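Local coordinates for protein xylan esterase, putative, AXE2C (Cellvibrio japonicus, PDB 2WAA) that removes acetyl groups from acetylated xylan and glucomannan, as a family 2 carbohydrate esterase taking part in the breakdown of plant cell wall polysaccharides, at residues A[62-67]-A[156-161]; A[140-145]-A[320-325]; A[247-252]-A[292-297]. All blocks are in the same frame, centred on the assembly; numbering follows the deposited sequence.

How the contacts relate
Contact 1 joins strand 63-69 of the N-terminal β-rich part of the chain to a loop of the SGNH-type hydrolase part, at 156-161, closing an 88-residue loop that holds much of the β-rich region and strand 133-139. Within that loop the chain passes through 140-145, where contact 2 opens; that contact closes only at 320-325 in the last helix, 319-337, so contacts 1 and 2 cross along the sequence. They also touch, Trp161 CD1 packing against Cys144 O at 3.6 Å. Contact 3 lies within the long excursion that contact 2 closes. It pairs helices 245-262 and 278-295, with its centre about 25 Å from that of contact 2.

Contact 1 (A[62-67]-A[156-161]); sequences NSWIDV and KNTRWW
Asn62, in the loop leading into strand 63-69, and Trp64, within that strand, face a short 3-10 segment, 158-160. The backbones approach to 6.7 Å between the CA atoms of Asn62 and Thr158, and to 6.6 Å between those of Trp64 and Arg159, so side chains must fill the interval. Thr158 OG1 sits between its own backbone N and carbonyl carbon (chi1 54°) and lies 3.0 Å from both Asn62 O and Asn62 OD1; one hydroxyl proton is within reach of both oxygens. Threonine suits this place because its β-branch puts a hydroxyl among the polar groups of Asn62 and Trp64, while the methyl CG2 lies alongside the Asn62 amide. Trp64 NE1 approaches the same hydroxyl at 3.1 Å, but the N-H points poorly at OG1 (121°) and the bond is weak; a water takes the indole proton as well and donates to Asn157 OD1. That amide oxygen also accepts from Arg159 N at 2.9 Å, closing an Asx turn at the entry to the 3-10 segment. A second water accepts from Thr158 N and donates to Asn62 OD1. The methylene chain of Arg159 covers one face of the indole: CG stands 3.6 Å from the centroid of Trp64's six-membered ring, only 11° off its normal, a CH-π contact. The guanidinium, turned aside by the bend at chi3, forms a salt bridge with Glu154. Strand 63-69 runs antiparallel between strands 75-79 and 94-103, and the loop bearing Thr158 leads from strand 133-139 to helix 167-174. Arg104, just beyond strand 94-103, pairs its backbone with Trp64 and gives a side-chain hydrogen bond to Arg159 O, so the β-rich region and the hydrolase loop meet around this tryptophan.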
loop_
_atom_site.group_PDB
_atom_site.type_symbol
_atom_site.label_atom_id
_atom_site.label_comp_id
_atom_site.label_asym_id
_atom_site.label_seq_id
_atom_site.Cartn_x
_atom_site.Cartn_y
_atom_site.Cartn_z
ATOM N N ASN A 62 17.631 -3.251 -1.452
ATOM C CA ASN A 62 16.785 -4.428 -1.480
ATOM C C ASN A 62 15.329 -4.070 -1.837
ATOM O O ASN A 62 14.401 -4.813 -1.489
ATOM C CB ASN A 62 16.867 -5.053 -0.073
ATOM C CG ASN A 62 16.419 -6.497 -0.033
ATOM O OD1 ASN A 62 16.444 -7.187 -1.041
ATOM N ND2 ASN A 62 16.062 -6.982 1.182
ATOM N N SER A 63 15.144 -2.923 -2.487
ATOM C CA SER A 63 13.792 -2.385 -2.794
ATOM C C SER A 63 13.471 -2.437 -4.308
ATOM O O SER A 63 14.326 -2.172 -5.160
ATOM C CB SER A 63 13.656 -0.930 -2.331
ATOM O OG SER A 63 13.986 -0.793 -0.956
ATOM N N TRP A 64 12.218 -2.743 -4.640
ATOM C CA TRP A 64 11.839 -2.852 -6.041
ATOM C C TRP A 64 10.774 -1.832 -6.386
ATOM O O TRP A 64 9.876 -1.502 -5.557
ATOM C CB TRP A 64 11.241 -4.249 -6.336
ATOM C CG TRP A 64 12.300 -5.381 -6.283
ATOM C CD1 TRP A 64 12.818 -6.007 -5.165
ATOM C CD2 TRP A 64 12.933 -6.004 -7.422
ATOM N NE1 TRP A 64 13.711 -6.979 -5.553
ATOM C CE2 TRP A 64 13.801 -7.003 -6.924
ATOM C CE3 TRP A 64 12.802 -5.843 -8.818
ATOM C CZ2 TRP A 64 14.583 -7.803 -7.768
ATOM C CZ3 TRP A 64 13.560 -6.647 -9.670
ATOM C CH2 TRP A 64 14.453 -7.615 -9.143
ATOM N N ILE A 65 10.837 -1.372 -7.625
ATOM C CA ILE A 65 9.788 -0.535 -8.179
ATOM C C ILE A 65 9.334 -1.118 -9.530
ATOM O O ILE A 65 10.082 -1.872 -10.183
ATOM C CB ILE A 65 10.290 0.907 -8.396
ATOM C CG1 ILE A 65 11.480 0.913 -9.401
ATOM C CG2 ILE A 65 10.651 1.562 -7.013
ATOM C CD1 ILE A 65 11.914 2.305 -9.847
ATOM N N ASP A 66 8.099 -0.765 -9.923
ATOM C CA ASP A 66 7.636 -0.941 -11.309
ATOM C C ASP A 66 7.652 0.411 -12.014
ATOM O O ASP A 66 7.347 1.434 -11.411
ATOM C CB ASP A 66 6.177 -1.451 -11.361
ATOM C CG ASP A 66 6.081 -2.990 -11.141
ATOM O OD1 ASP A 66 6.972 -3.721 -11.611
ATOM O OD2 ASP A 66 5.092 -3.446 -10.534
ATOM N N VAL A 67 8.029 0.401 -13.289
ATOM C CA VAL A 67 8.008 1.621 -14.088
ATOM C C VAL A 67 7.075 1.282 -15.255
ATOM O O VAL A 67 7.233 0.258 -15.890
ATOM C CB VAL A 67 9.401 1.978 -14.652
ATOM C CG1 VAL A 67 9.273 3.256 -15.581
ATOM C CG2 VAL A 67 10.384 2.286 -13.498
ATOM N N LYS A 156 12.281 -17.324 -1.804
ATOM C CA LYS A 156 11.581 -16.057 -1.618
ATOM C C LYS A 156 12.605 -14.921 -1.513
ATOM O O LYS A 156 13.647 -15.041 -0.827
ATOM C CB LYS A 156 10.746 -16.125 -0.344
ATOM C CG LYS A 156 9.819 -14.965 -0.111
ATOM C CD LYS A 156 9.271 -15.104 1.292
ATOM C CE LYS A 156 7.856 -14.944 1.266
ATOM N NZ LYS A 156 7.214 -15.589 2.446
ATOM N N ASN A 157 12.322 -13.809 -2.180
ATOM C CA ASN A 157 13.153 -12.639 -2.052
ATOM C C ASN A 157 12.264 -11.408 -2.324
ATOM O O ASN A 157 11.090 -11.571 -2.611
ATOM C CB ASN A 157 14.318 -12.739 -3.035
ATOM C CG ASN A 157 13.861 -12.640 -4.488
ATOM O OD1 ASN A 157 13.760 -11.542 -5.016
ATOM N ND2 ASN A 157 13.630 -13.774 -5.139
ATOM N N THR A 158 12.806 -10.199 -2.202
ATOM C CA THR A 158 11.937 -9.027 -2.191
ATOM C C THR A 158 11.282 -8.771 -3.563
ATOM O O THR A 158 10.311 -8.007 -3.650
ATOM C CB THR A 158 12.650 -7.730 -1.721
ATOM O OG1 THR A 158 13.830 -7.537 -2.518
ATOM C CG2 THR A 158 13.049 -7.883 -0.247
ATOM N N ARG A 159 11.765 -9.434 -4.621
ATOM C CA ARG A 159 11.109 -9.375 -5.925
ATOM C C ARG A 159 9.717 -10.008 -5.931
ATOM O O ARG A 159 8.868 -9.657 -6.751
ATOM C CB ARG A 159 11.998 -10.046 -7.003
ATOM C CG ARG A 159 11.545 -9.679 -8.438
ATOM C CD ARG A 159 12.061 -10.718 -9.452
ATOM N NE ARG A 159 11.626 -12.066 -9.046
ATOM C CZ ARG A 159 10.384 -12.521 -9.126
ATOM N NH1 ARG A 159 9.425 -11.774 -9.630
ATOM N NH2 ARG A 159 10.090 -13.764 -8.692
ATOM N N TRP A 160 9.456 -10.894 -4.978
ATOM C CA TRP A 160 8.170 -11.543 -4.917
ATOM C C TRP A 160 7.008 -10.609 -4.565
ATOM O O TRP A 160 5.853 -11.000 -4.715
ATOM C CB TRP A 160 8.230 -12.666 -3.884
ATOM C CG TRP A 160 8.919 -13.913 -4.366
ATOM C CD1 TRP A 160 9.911 -14.030 -5.336
ATOM C CD2 TRP A 160 8.706 -15.227 -3.856
ATOM N NE1 TRP A 160 10.279 -15.347 -5.473
ATOM C CE2 TRP A 160 9.576 -16.102 -4.567
ATOM C CE3 TRP A 160 7.881 -15.743 -2.852
ATOM C CZ2 TRP A 160 9.611 -17.483 -4.331
ATOM C CZ3 TRP A 160 7.904 -17.115 -2.617
ATOM C CH2 TRP A 160 8.773 -17.968 -3.341
ATOM N N TRP A 161 7.289 -9.409 -4.056
ATOM C CA TRP A 161 6.204 -8.495 -3.711
ATOM C C TRP A 161 5.634 -7.762 -4.941
ATOM O O TRP A 161 6.383 -7.298 -5.803
ATOM C CB TRP A 161 6.709 -7.430 -2.720
ATOM C CG TRP A 161 6.711 -7.841 -1.266
ATOM C CD1 TRP A 161 5.993 -7.242 -0.271
ATOM C CD2 TRP A 161 7.500 -8.869 -0.624
ATOM N NE1 TRP A 161 6.252 -7.845 0.941
ATOM C CE2 TRP A 161 7.171 -8.834 0.765
ATOM C CE3 TRP A 161 8.444 -9.811 -1.077
ATOM C CZ2 TRP A 161 7.732 -9.706 1.701
ATOM C CZ3 TRP A 161 9.036 -10.676 -0.128
ATOM C CH2 TRP A 161 8.650 -10.627 1.237
HETATM O O HOH W 1 15.685 -9.818 -1.642
HETATM O O HOH W 2 15.408 -9.249 -4.534
#

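Contact 2 (A[140-145]-A[320-325]); sequences DSVTCG and DQHAAM. With ACT (acetate ion), chain C.
His322 turns one edge of its imidazole toward Val142: CE1 comes within 3.2 Å of Val142 O, which lies near the plane of the ring. The same carbon meets Val142 CG1 at 3.7 Å, but this methyl comes obliquely from above the plane. CG1 points that way because it stands anti to the backbone N (chi1 179°). From the following helical turn Met325 brings its terminal methyl, CE, to 3.9 Å from Val142 CG1; a bend at chi3 (58°) curls the flexible thioether round to the branched valine. Val142 O also accepts Gly145 N at 3.1 Å, closing a type I turn that ends on a glycine with positive phi. Ahead of it, Asp140 OD1 receives Val142 N in an Asx turn, meeting it on the anti side of the carboxylate. Between these two residues is Ser141, the inferred nucleophile, in the Gly-Asp-Ser sequence of GDSL-type esterases. Its backbone N donates to OXT of an acetate, probably from the crystallisation liquor, at 3.0 Å. His316 NE2 and the inferred transition-state stabilisers, Gly186 N and Asn236 ND2, also bond the acetate, consistent with an oxyanion hole. His322 ND1 accepts from Tyr167 N, which helps to fix the ring's rotation; the C-H at CE1, flanked by two nitrogens, is probably polarised and directed at Val142 O, which may be weakly favourable within otherwise mostly apolar, buried packing.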
loop_
_atom_site.group_PDB
_atom_site.type_symbol
_atom_site.label_atom_id
_atom_site.label_comp_id
_atom_site.label_asym_id
_atom_site.label_seq_id
_atom_site.Cartn_x
_atom_site.Cartn_y
_atom_site.Cartn_z
ATOM N N ASP A 140 -1.583 -6.424 7.142
ATOM C CA ASP A 140 -0.309 -7.106 7.266
ATOM C C ASP A 140 0.235 -7.458 5.873
ATOM O O ASP A 140 -0.078 -6.775 4.912
ATOM C CB ASP A 140 -0.510 -8.338 8.171
ATOM C CG ASP A 140 -1.638 -9.276 7.679
ATOM O OD1 ASP A 140 -1.872 -9.451 6.440
ATOM O OD2 ASP A 140 -2.329 -9.854 8.561
ATOM N N SER A 141 1.053 -8.507 5.751
ATOM C CA SER A 141 1.746 -8.745 4.475
ATOM C C SER A 141 0.827 -9.047 3.304
ATOM O O SER A 141 1.236 -8.811 2.162
ATOM C CB SER A 141 2.781 -9.920 4.547
ATOM O OG SER A 141 2.060 -11.133 4.700
ATOM N N VAL A 142 -0.376 -9.583 3.558
ATOM C CA VAL A 142 -1.305 -9.837 2.449
ATOM C C VAL A 142 -1.673 -8.462 1.796
ATOM O O VAL A 142 -1.642 -8.306 0.581
ATOM C CB VAL A 142 -2.558 -10.555 2.930
ATOM C CG1 VAL A 142 -3.515 -10.785 1.730
ATOM C CG2 VAL A 142 -2.154 -11.920 3.598
ATOM N N THR A 143 -1.991 -7.483 2.628
ATOM C CA THR A 143 -2.280 -6.125 2.140
ATOM C C THR A 143 -1.033 -5.547 1.453
ATOM O O THR A 143 -1.145 -4.769 0.475
ATOM C CB THR A 143 -2.793 -5.219 3.285
ATOM O OG1 THR A 143 -4.045 -5.715 3.784
ATOM C CG2 THR A 143 -2.992 -3.735 2.833
ATOM N N CYS A 144 0.159 -5.918 1.947
ATOM C CA CYS A 144 1.398 -5.424 1.376
ATOM C C CYS A 144 1.778 -6.124 0.064
ATOM O O CYS A 144 2.755 -5.742 -0.524
ATOM C CB CYS A 144 2.580 -5.634 2.336
ATOM S SG CYS A 144 2.683 -4.459 3.588
ATOM N N GLY A 145 1.075 -7.175 -0.333
ATOM C CA GLY A 145 1.310 -7.851 -1.611
ATOM C C GLY A 145 2.432 -8.871 -1.568
ATOM O O GLY A 145 3.009 -9.206 -2.601
ATOM N N ASP A 320 -3.512 -15.217 -8.322
ATOM C CA ASP A 320 -4.925 -15.436 -8.689
ATOM C C ASP A 320 -5.886 -15.340 -7.483
ATOM O O ASP A 320 -7.032 -14.934 -7.621
ATOM C CB ASP A 320 -5.098 -16.780 -9.383
ATOM C CG ASP A 320 -4.502 -16.768 -10.772
ATOM O OD1 ASP A 320 -4.331 -15.661 -11.355
ATOM O OD2 ASP A 320 -4.205 -17.871 -11.281
ATOM N N GLN A 321 -5.411 -15.750 -6.309
ATOM C CA GLN A 321 -6.195 -15.584 -5.099
ATOM C C GLN A 321 -6.437 -14.098 -4.759
ATOM O O GLN A 321 -7.534 -13.718 -4.337
ATOM C CB GLN A 321 -5.544 -16.320 -3.948
ATOM C CG GLN A 321 -5.715 -17.857 -4.148
ATOM C CD GLN A 321 -4.772 -18.699 -3.342
ATOM O OE1 GLN A 321 -4.008 -18.205 -2.491
ATOM N NE2 GLN A 321 -4.798 -20.006 -3.613
ATOM N N HIS A 322 -5.416 -13.261 -4.902
ATOM C CA HIS A 322 -5.640 -11.811 -4.719
ATOM C C HIS A 322 -6.717 -11.282 -5.667
ATOM O O HIS A 322 -7.518 -10.447 -5.303
ATOM C CB HIS A 322 -4.339 -11.041 -4.932
ATOM C CG HIS A 322 -3.500 -10.934 -3.697
ATOM N ND1 HIS A 322 -3.523 -9.829 -2.869
ATOM C CD2 HIS A 322 -2.616 -11.807 -3.145
ATOM C CE1 HIS A 322 -2.703 -10.027 -1.844
ATOM N NE2 HIS A 322 -2.132 -11.223 -1.987
ATOM N N ALA A 323 -6.711 -11.744 -6.923
ATOM C CA ALA A 323 -7.758 -11.338 -7.863
ATOM C C ALA A 323 -9.128 -11.799 -7.360
ATOM O O ALA A 323 -10.098 -11.029 -7.388
ATOM C CB ALA A 323 -7.455 -11.926 -9.271
ATOM N N ALA A 324 -9.179 -13.024 -6.829
ATOM C CA ALA A 324 -10.444 -13.545 -6.272
ATOM C C ALA A 324 -10.887 -12.691 -5.084
ATOM O O ALA A 324 -12.084 -12.409 -4.919
ATOM C CB ALA A 324 -10.310 -15.007 -5.876
ATOM N N MET A 325 -9.919 -12.280 -4.242
ATOM C CA MET A 325 -10.230 -11.540 -3.064
ATOM C C MET A 325 -10.865 -10.177 -3.446
ATOM O O MET A 325 -11.833 -9.736 -2.834
ATOM C CB MET A 325 -8.940 -11.309 -2.226
ATOM C CG MET A 325 -8.399 -12.575 -1.562
ATOM S SD MET A 325 -6.779 -12.215 -0.815
ATOM C CE MET A 325 -7.180 -10.930 0.280
HETATM C C ACT C . 1.831 -11.793 7.356
HETATM O O ACT C . 2.864 -12.520 7.142
HETATM O OXT ACT C . 2.064 -10.594 7.636
HETATM C CH3 ACT C . 0.417 -12.303 7.279
#

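Contact 3 (A[247-252]-A[292-297]); sequences TYINTY and RQQLHS
Ile249 presses its CG2 methyl onto the flat end of Gln294, and this is the close-packed part of the contact. The methyl lies 3.6 Å from Gln294 CD, and nearly as close to both OE1 and NE2, above the face of the amide rather than at its edge. With CG1 beside the backbone N (chi1 -69°), the other branch, CG2, is left to face Gln294. Gln294 stretches out beyond CG to cover the isoleucine, the two side chains crossing at about a right angle, and Glu290 and Thr291 pack on the same isoleucine. Glutamine suits the border because its amide lays a flat face on a methyl while OE1 keeps a weak hydrogen bond with Thr253 OG1, itself also bonded to Ile249 O. On the solvent side Asn250, an exposed residue, offers much less: its OD1 is 3.5 Å from Gln294 OE1, with the two amide planes 35° apart. Helices 245-262 and 278-295 precede and follow strand 267-270 of the parallel sheet in the SGNH hydrolase fold, away from the annotated sites. Two carbonyl oxygens side by side cannot bond directly, so the segments are joined by burying a methyl under an amide, with little polar attraction between them.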
loop_
_atom_site.group_PDB
_atom_site.type_symbol
_atom_site.label_atom_id
_atom_site.label_comp_id
_atom_site.label_asym_id
_atom_site.label_seq_id
_atom_site.Cartn_x
_atom_site.Cartn_y
_atom_site.Cartn_z
ATOM N N THR A 247 -9.059 -8.553 25.711
ATOM C CA THR A 247 -7.917 -7.717 25.404
ATOM C C THR A 247 -7.958 -7.287 23.920
ATOM O O THR A 247 -7.796 -6.115 23.557
ATOM C CB THR A 247 -6.607 -8.487 25.605
ATOM O OG1 THR A 247 -6.461 -8.879 26.979
ATOM C CG2 THR A 247 -5.410 -7.624 25.207
ATOM N N TYR A 248 -8.198 -8.252 23.065
ATOM C CA TYR A 248 -8.224 -7.953 21.644
ATOM C C TYR A 248 -9.377 -7.009 21.282
ATOM O O TYR A 248 -9.193 -6.021 20.546
ATOM C CB TYR A 248 -8.330 -9.242 20.861
ATOM C CG TYR A 248 -7.858 -9.052 19.444
ATOM C CD1 TYR A 248 -6.508 -9.179 19.143
ATOM C CD2 TYR A 248 -8.763 -8.763 18.420
ATOM C CE1 TYR A 248 -6.040 -9.027 17.832
ATOM C CE2 TYR A 248 -8.322 -8.629 17.095
ATOM C CZ TYR A 248 -6.950 -8.752 16.828
ATOM O OH TYR A 248 -6.465 -8.610 15.562
ATOM N N ILE A 249 -10.570 -7.306 21.781
ATOM C CA ILE A 249 -11.728 -6.494 21.426
ATOM C C ILE A 249 -11.556 -5.090 21.981
ATOM O O ILE A 249 -11.870 -4.085 21.310
ATOM C CB ILE A 249 -13.044 -7.127 21.916
ATOM C CG1 ILE A 249 -13.345 -8.423 21.108
ATOM C CG2 ILE A 249 -14.227 -6.096 21.858
ATOM C CD1 ILE A 249 -14.518 -9.212 21.701
ATOM N N ASN A 250 -11.032 -4.973 23.197
ATOM C CA ASN A 250 -10.849 -3.636 23.726
ATOM C C ASN A 250 -9.808 -2.845 22.931
ATOM O O ASN A 250 -9.981 -1.638 22.717
ATOM C CB ASN A 250 -10.495 -3.672 25.213
ATOM C CG ASN A 250 -11.682 -4.074 26.062
ATOM O OD1 ASN A 250 -12.861 -3.897 25.664
ATOM N ND2 ASN A 250 -11.393 -4.576 27.248
ATOM N N THR A 251 -8.743 -3.493 22.472
ATOM C CA THR A 251 -7.816 -2.717 21.679
ATOM C C THR A 251 -8.299 -2.451 20.266
ATOM O O THR A 251 -8.049 -1.359 19.760
ATOM C CB THR A 251 -6.289 -3.028 21.896
ATOM O OG1 THR A 251 -5.546 -3.074 20.662
ATOM C CG2 THR A 251 -6.091 -4.251 22.723
ATOM N N TYR A 252 -9.074 -3.368 19.684
ATOM C CA TYR A 252 -9.604 -3.096 18.359
ATOM C C TYR A 252 -10.589 -1.931 18.464
ATOM O O TYR A 252 -10.594 -1.022 17.627
ATOM C CB TYR A 252 -10.293 -4.321 17.765
ATOM C CG TYR A 252 -10.155 -4.439 16.257
ATOM C CD1 TYR A 252 -9.815 -3.330 15.471
ATOM C CD2 TYR A 252 -10.324 -5.663 15.635
ATOM C CE1 TYR A 252 -9.692 -3.441 14.046
ATOM C CE2 TYR A 252 -10.231 -5.786 14.217
ATOM C CZ TYR A 252 -9.906 -4.679 13.447
ATOM O OH TYR A 252 -9.764 -4.854 12.098
ATOM N N ARG A 292 -17.659 -4.262 16.795
ATOM C CA ARG A 292 -18.666 -3.393 16.217
ATOM C C ARG A 292 -19.799 -3.129 17.222
ATOM O O ARG A 292 -20.334 -2.024 17.299
ATOM C CB ARG A 292 -19.174 -3.962 14.889
ATOM C CG ARG A 292 -18.055 -4.064 13.848
ATOM C CD ARG A 292 -18.532 -4.530 12.467
ATOM N NE ARG A 292 -19.681 -3.768 12.003
ATOM C CZ ARG A 292 -20.936 -4.157 12.154
ATOM N NH1 ARG A 292 -21.194 -5.313 12.738
ATOM N NH2 ARG A 292 -21.930 -3.397 11.723
ATOM N N GLN A 293 -20.177 -4.154 17.972
ATOM C CA GLN A 293 -21.215 -3.968 18.987
ATOM C C GLN A 293 -20.799 -2.906 20.014
ATOM O O GLN A 293 -21.575 -1.980 20.329
ATOM C CB GLN A 293 -21.585 -5.319 19.636
ATOM C CG GLN A 293 -22.581 -5.151 20.791
ATOM C CD GLN A 293 -23.352 -6.425 21.081
ATOM O OE1 GLN A 293 -23.795 -7.120 20.159
ATOM N NE2 GLN A 293 -23.541 -6.728 22.362
ATOM N N GLN A 294 -19.567 -2.989 20.498
ATOM C CA GLN A 294 -19.056 -1.986 21.445
ATOM C C GLN A 294 -18.911 -0.592 20.851
ATOM O O GLN A 294 -19.149 0.398 21.544
ATOM C CB GLN A 294 -17.713 -2.390 22.023
ATOM C CG GLN A 294 -17.770 -3.717 22.751
ATOM C CD GLN A 294 -16.563 -3.957 23.602
ATOM O OE1 GLN A 294 -15.571 -3.211 23.529
ATOM N NE2 GLN A 294 -16.624 -5.010 24.416
ATOM N N LEU A 295 -18.525 -0.514 19.580
ATOM C CA LEU A 295 -18.382 0.780 18.909
ATOM C C LEU A 295 -19.702 1.547 18.772
ATOM O O LEU A 295 -19.731 2.768 18.933
ATOM C CB LEU A 295 -17.785 0.616 17.510
ATOM C CG LEU A 295 -16.284 0.318 17.520
ATOM C CD1 LEU A 295 -15.863 -0.223 16.160
ATOM C CD2 LEU A 295 -15.404 1.532 17.966
ATOM N N HIS A 296 -20.773 0.818 18.464
ATOM C CA HIS A 296 -22.104 1.368 18.246
ATOM C C HIS A 296 -22.049 2.506 17.248
ATOM O O HIS A 296 -22.558 3.614 17.496
ATOM C CB HIS A 296 -22.756 1.862 19.552
ATOM C CG HIS A 296 -24.234 2.084 19.423
ATOM N ND1 HIS A 296 -25.151 1.060 19.544
ATOM C CD2 HIS A 296 -24.951 3.200 19.143
ATOM C CE1 HIS A 296 -26.372 1.537 19.355
ATOM N NE2 HIS A 296 -26.280 2.834 19.121
ATOM N N SER A 297 -21.432 2.237 16.104
ATOM C CA SER A 297 -21.190 3.293 15.132
ATOM C C SER A 297 -21.923 2.975 13.853
ATOM O O SER A 297 -21.837 1.860 13.372
ATOM C CB SER A 297 -19.698 3.371 14.822
ATOM O OG SER A 297 -19.464 4.298 13.778
#